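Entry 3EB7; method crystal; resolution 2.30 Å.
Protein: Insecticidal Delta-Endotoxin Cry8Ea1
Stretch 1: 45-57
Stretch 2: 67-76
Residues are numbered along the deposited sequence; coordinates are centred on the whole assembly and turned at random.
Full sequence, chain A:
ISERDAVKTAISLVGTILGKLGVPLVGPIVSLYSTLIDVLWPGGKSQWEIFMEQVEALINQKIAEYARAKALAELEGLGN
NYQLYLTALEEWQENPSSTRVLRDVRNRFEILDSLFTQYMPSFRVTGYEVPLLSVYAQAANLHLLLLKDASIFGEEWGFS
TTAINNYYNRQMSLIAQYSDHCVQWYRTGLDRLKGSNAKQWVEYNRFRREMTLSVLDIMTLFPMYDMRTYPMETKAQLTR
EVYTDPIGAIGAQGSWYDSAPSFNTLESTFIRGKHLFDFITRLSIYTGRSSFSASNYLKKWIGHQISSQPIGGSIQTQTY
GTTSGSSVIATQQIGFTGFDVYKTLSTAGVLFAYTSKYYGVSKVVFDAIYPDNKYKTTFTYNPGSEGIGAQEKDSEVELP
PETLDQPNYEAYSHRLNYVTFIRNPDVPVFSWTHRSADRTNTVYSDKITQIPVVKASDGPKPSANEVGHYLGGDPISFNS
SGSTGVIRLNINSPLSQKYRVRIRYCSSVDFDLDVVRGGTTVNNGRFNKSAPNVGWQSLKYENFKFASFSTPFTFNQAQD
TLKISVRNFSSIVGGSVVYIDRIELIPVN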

# COMPACT_ATOMS: atom_id res chain seq x y z
N LYS A 45 -28.58 -2.19 -1.33
CA LYS A 45 -27.76 -0.96 -1.52
C LYS A 45 -26.54 -1.31 -2.38
O LYS A 45 -25.95 -2.38 -2.20
CB LYS A 45 -27.31 -0.38 -0.16
CG LYS A 45 -25.81 0.13 -0.04
CD LYS A 45 -25.59 1.71 -0.12
CE LYS A 45 -25.75 2.26 -1.59
NZ LYS A 45 -25.16 3.60 -1.94
N SER A 46 -26.18 -0.44 -3.31
CA SER A 46 -25.03 -0.71 -4.16
C SER A 46 -23.75 -0.31 -3.48
O SER A 46 -23.52 0.88 -3.22
CB SER A 46 -25.10 0.03 -5.49
OG SER A 46 -23.81 -0.08 -6.08
N GLN A 47 -22.91 -1.31 -3.19
CA GLN A 47 -21.59 -1.01 -2.63
C GLN A 47 -20.69 -0.35 -3.71
O GLN A 47 -19.83 0.44 -3.39
CB GLN A 47 -20.97 -2.25 -1.97
CG GLN A 47 -19.75 -2.01 -1.08
CD GLN A 47 -20.03 -1.15 0.15
OE1 GLN A 47 -19.15 -0.43 0.61
NE2 GLN A 47 -21.27 -1.17 0.64
N TRP A 48 -20.96 -0.61 -4.98
CA TRP A 48 -20.22 0.03 -6.08
C TRP A 48 -20.51 1.54 -6.27
O TRP A 48 -19.64 2.30 -6.73
CB TRP A 48 -20.45 -0.73 -7.39
CG TRP A 48 -20.08 -2.21 -7.28
CD1 TRP A 48 -20.89 -3.22 -6.90
CD2 TRP A 48 -18.80 -2.78 -7.52
NE1 TRP A 48 -20.21 -4.42 -6.91
CE2 TRP A 48 -18.92 -4.18 -7.29
CE3 TRP A 48 -17.57 -2.26 -7.94
CZ2 TRP A 48 -17.84 -5.06 -7.46
CZ3 TRP A 48 -16.52 -3.12 -8.11
CH2 TRP A 48 -16.64 -4.51 -7.86
N GLU A 49 -21.73 1.96 -5.92
CA GLU A 49 -22.10 3.38 -5.95
C GLU A 49 -21.25 4.14 -4.94
O GLU A 49 -20.83 5.22 -5.22
CB GLU A 49 -23.61 3.57 -5.66
CG GLU A 49 -24.01 4.97 -5.18
CD GLU A 49 -23.93 6.06 -6.27
OE1 GLU A 49 -23.53 5.78 -7.41
OE2 GLU A 49 -24.27 7.24 -5.97
N ILE A 50 -20.97 3.54 -3.78
CA ILE A 50 -20.01 4.10 -2.82
C ILE A 50 -18.58 4.38 -3.38
O ILE A 50 -17.98 5.41 -3.05
CB ILE A 50 -20.00 3.24 -1.53
CG1 ILE A 50 -21.40 3.30 -0.89
CG2 ILE A 50 -18.89 3.68 -0.52
CD1 ILE A 50 -21.64 2.26 0.19
N PHE A 51 -18.05 3.47 -4.20
CA PHE A 51 -16.78 3.67 -4.92
C PHE A 51 -16.82 4.87 -5.88
O PHE A 51 -15.83 5.60 -6.03
CB PHE A 51 -16.36 2.38 -5.68
CG PHE A 51 -15.86 1.27 -4.78
CD1 PHE A 51 -16.49 0.03 -4.76
CD2 PHE A 51 -14.74 1.46 -3.96
CE1 PHE A 51 -16.03 -1.01 -3.92
CE2 PHE A 51 -14.25 0.42 -3.13
CZ PHE A 51 -14.91 -0.80 -3.10
N MET A 52 -17.97 5.06 -6.52
CA MET A 52 -18.14 6.18 -7.44
C MET A 52 -18.21 7.49 -6.67
O MET A 52 -17.53 8.48 -7.00
CB MET A 52 -19.39 6.00 -8.28
CG MET A 52 -19.36 4.83 -9.20
SD MET A 52 -20.85 4.82 -10.26
CE MET A 52 -20.67 3.21 -11.05
N GLU A 53 -19.04 7.51 -5.63
CA GLU A 53 -19.16 8.68 -4.77
C GLU A 53 -17.82 9.12 -4.16
O GLU A 53 -17.52 10.32 -4.07
CB GLU A 53 -20.21 8.44 -3.67
CG GLU A 53 -21.62 8.21 -4.23
CD GLU A 53 -22.69 8.01 -3.13
OE1 GLU A 53 -22.38 8.07 -1.92
OE2 GLU A 53 -23.87 7.79 -3.46
N GLN A 54 -17.03 8.14 -3.75
CA GLN A 54 -15.68 8.42 -3.25
C GLN A 54 -14.85 9.28 -4.22
O GLN A 54 -14.41 10.35 -3.89
CB GLN A 54 -14.94 7.09 -2.97
CG GLN A 54 -13.52 7.31 -2.55
CD GLN A 54 -12.67 6.04 -2.64
OE1 GLN A 54 -11.70 5.91 -1.90
NE2 GLN A 54 -13.04 5.12 -3.53
N VAL A 55 -14.63 8.78 -5.43
CA VAL A 55 -13.69 9.44 -6.33
C VAL A 55 -14.33 10.74 -6.86
O VAL A 55 -13.63 11.71 -7.05
CB VAL A 55 -13.16 8.46 -7.41
CG1 VAL A 55 -12.01 9.07 -8.23
CG2 VAL A 55 -12.66 7.17 -6.70
N GLU A 56 -15.65 10.76 -7.06
CA GLU A 56 -16.36 12.01 -7.40
C GLU A 56 -16.15 13.10 -6.34
O GLU A 56 -15.92 14.26 -6.68
CB GLU A 56 -17.86 11.77 -7.65
CG GLU A 56 -18.22 10.97 -8.94
CD GLU A 56 -19.75 10.66 -9.00
OE1 GLU A 56 -20.47 11.21 -9.88
OE2 GLU A 56 -20.24 9.88 -8.13
N ALA A 57 -16.25 12.73 -5.07
CA ALA A 57 -15.92 13.66 -3.98
C ALA A 57 -14.42 14.10 -3.99
O ALA A 57 -14.13 15.24 -3.71
CB ALA A 57 -16.32 13.06 -2.60
N ALA A 67 -23.90 6.97 -17.72
CA ALA A 67 -22.73 6.14 -17.37
C ALA A 67 -22.86 5.53 -15.95
O ALA A 67 -22.52 4.37 -15.75
CB ALA A 67 -21.42 6.94 -17.49
N ARG A 68 -23.38 6.30 -14.99
CA ARG A 68 -23.59 5.77 -13.66
C ARG A 68 -24.64 4.64 -13.66
O ARG A 68 -24.40 3.53 -13.10
CB ARG A 68 -24.00 6.86 -12.67
CG ARG A 68 -24.31 6.32 -11.26
CD ARG A 68 -24.85 7.40 -10.30
NE ARG A 68 -24.33 8.73 -10.59
CZ ARG A 68 -23.24 9.27 -10.03
NH1 ARG A 68 -22.53 8.62 -9.09
NH2 ARG A 68 -22.88 10.50 -10.40
N ALA A 69 -25.81 4.93 -14.25
CA ALA A 69 -26.95 3.99 -14.29
C ALA A 69 -26.56 2.64 -14.88
O ALA A 69 -26.91 1.60 -14.30
CB ALA A 69 -28.12 4.56 -15.08
N LYS A 70 -25.84 2.66 -16.00
CA LYS A 70 -25.41 1.44 -16.68
C LYS A 70 -24.41 0.60 -15.88
O LYS A 70 -24.62 -0.59 -15.70
CB LYS A 70 -24.85 1.78 -18.04
CG LYS A 70 -24.75 0.63 -18.98
CD LYS A 70 -24.38 1.19 -20.38
CE LYS A 70 -23.73 0.10 -21.26
NZ LYS A 70 -23.50 0.54 -22.68
N ALA A 71 -23.33 1.21 -15.41
CA ALA A 71 -22.34 0.52 -14.57
C ALA A 71 -23.03 -0.11 -13.33
O ALA A 71 -22.81 -1.26 -13.03
CB ALA A 71 -21.24 1.49 -14.15
N LEU A 72 -23.90 0.63 -12.67
CA LEU A 72 -24.64 0.11 -11.50
C LEU A 72 -25.50 -1.09 -11.82
O LEU A 72 -25.53 -2.04 -11.03
CB LEU A 72 -25.49 1.24 -10.88
CG LEU A 72 -25.02 2.05 -9.67
CD1 LEU A 72 -23.50 1.94 -9.29
CD2 LEU A 72 -25.50 3.50 -9.73
N ALA A 73 -26.17 -1.08 -12.97
CA ALA A 73 -26.99 -2.22 -13.40
C ALA A 73 -26.15 -3.45 -13.74
O ALA A 73 -26.45 -4.57 -13.32
CB ALA A 73 -27.89 -1.84 -14.58
N GLU A 74 -25.07 -3.22 -14.48
CA GLU A 74 -24.11 -4.26 -14.82
C GLU A 74 -23.42 -4.86 -13.60
O GLU A 74 -23.22 -6.07 -13.55
CB GLU A 74 -23.06 -3.70 -15.77
CG GLU A 74 -23.66 -3.25 -17.10
CD GLU A 74 -22.63 -2.68 -18.07
OE1 GLU A 74 -22.86 -2.77 -19.27
OE2 GLU A 74 -21.61 -2.11 -17.64
N LEU A 75 -23.05 -4.02 -12.64
CA LEU A 75 -22.41 -4.51 -11.41
C LEU A 75 -23.37 -5.27 -10.49
O LEU A 75 -22.96 -6.20 -9.78
CB LEU A 75 -21.69 -3.39 -10.65
CG LEU A 75 -20.43 -2.89 -11.37
CD1 LEU A 75 -20.06 -1.46 -10.99
CD2 LEU A 75 -19.24 -3.80 -11.17
N GLU A 76 -24.65 -4.90 -10.51
CA GLU A 76 -25.62 -5.60 -9.68
C GLU A 76 -25.89 -6.97 -10.25
O GLU A 76 -25.85 -7.94 -9.50
CB GLU A 76 -26.92 -4.79 -9.47
CG GLU A 76 -27.99 -5.53 -8.56
CD GLU A 76 -27.54 -5.64 -7.09
OE1 GLU A 76 -26.74 -4.79 -6.62
OE2 GLU A 76 -28.02 -6.57 -6.40
O HOH W 1 -24.30 -1.70 -8.31

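Two helices from one chain pack here with their N-to-C directions 145° apart, so they run roughly antiparallel but splay. Their axes come no closer than 10.0 Å, and the backbones are nearest at E49 and L72, whose CA atoms lie 6.9 Å apart. At this spacing W48, M52, L72 and L75 fill the space between the helices, and the methyl of M52 rests against the CB of A71.

Stretch 1 presents W48, M52 and E56, a spacing of four that keeps successive side chains on one side of the helix; R68, A71, L72 and L75 answer from stretch 2. W48 meets L75 in two ways: W48 CB lies 3.7 Å from L75 CD1, and L75 CD2 sits over the indole face, 3.8 Å from the centroid of the six-membered ring of W48 and only 10° off its normal, a CH-pi contact. One turn on, the extended M52 (m, t, t) brings its methyl against two apolar partners, with M52 CE 3.6 Å from A71 CB and 3.6 Å from L72 CD1. The CA-to-CB bond of L72 points sideways, yet its branched end reaches into the contact.

Charge pairing flanks this apolar patch. R68 meets E56 through two hydrogen bonds, NH2 to OE1 at 2.6 Å and NH1 to OE2 at 2.8 Å, a two-pronged salt bridge that uses both carboxylate oxygens. R68 NH1 also reaches E49 OE1 at 3.4 Å, a weak hydrogen bond within a second salt bridge. Both glutamates approach the guanidinium edge, where its N-H groups point.

At the start of the first helix, S46 OG caps E49 N at 2.9 Å. The same S46 OG lies 2.8 Å from a water that donates to L72 O at 3.0 Å, linking the N-cap residue to the second helix.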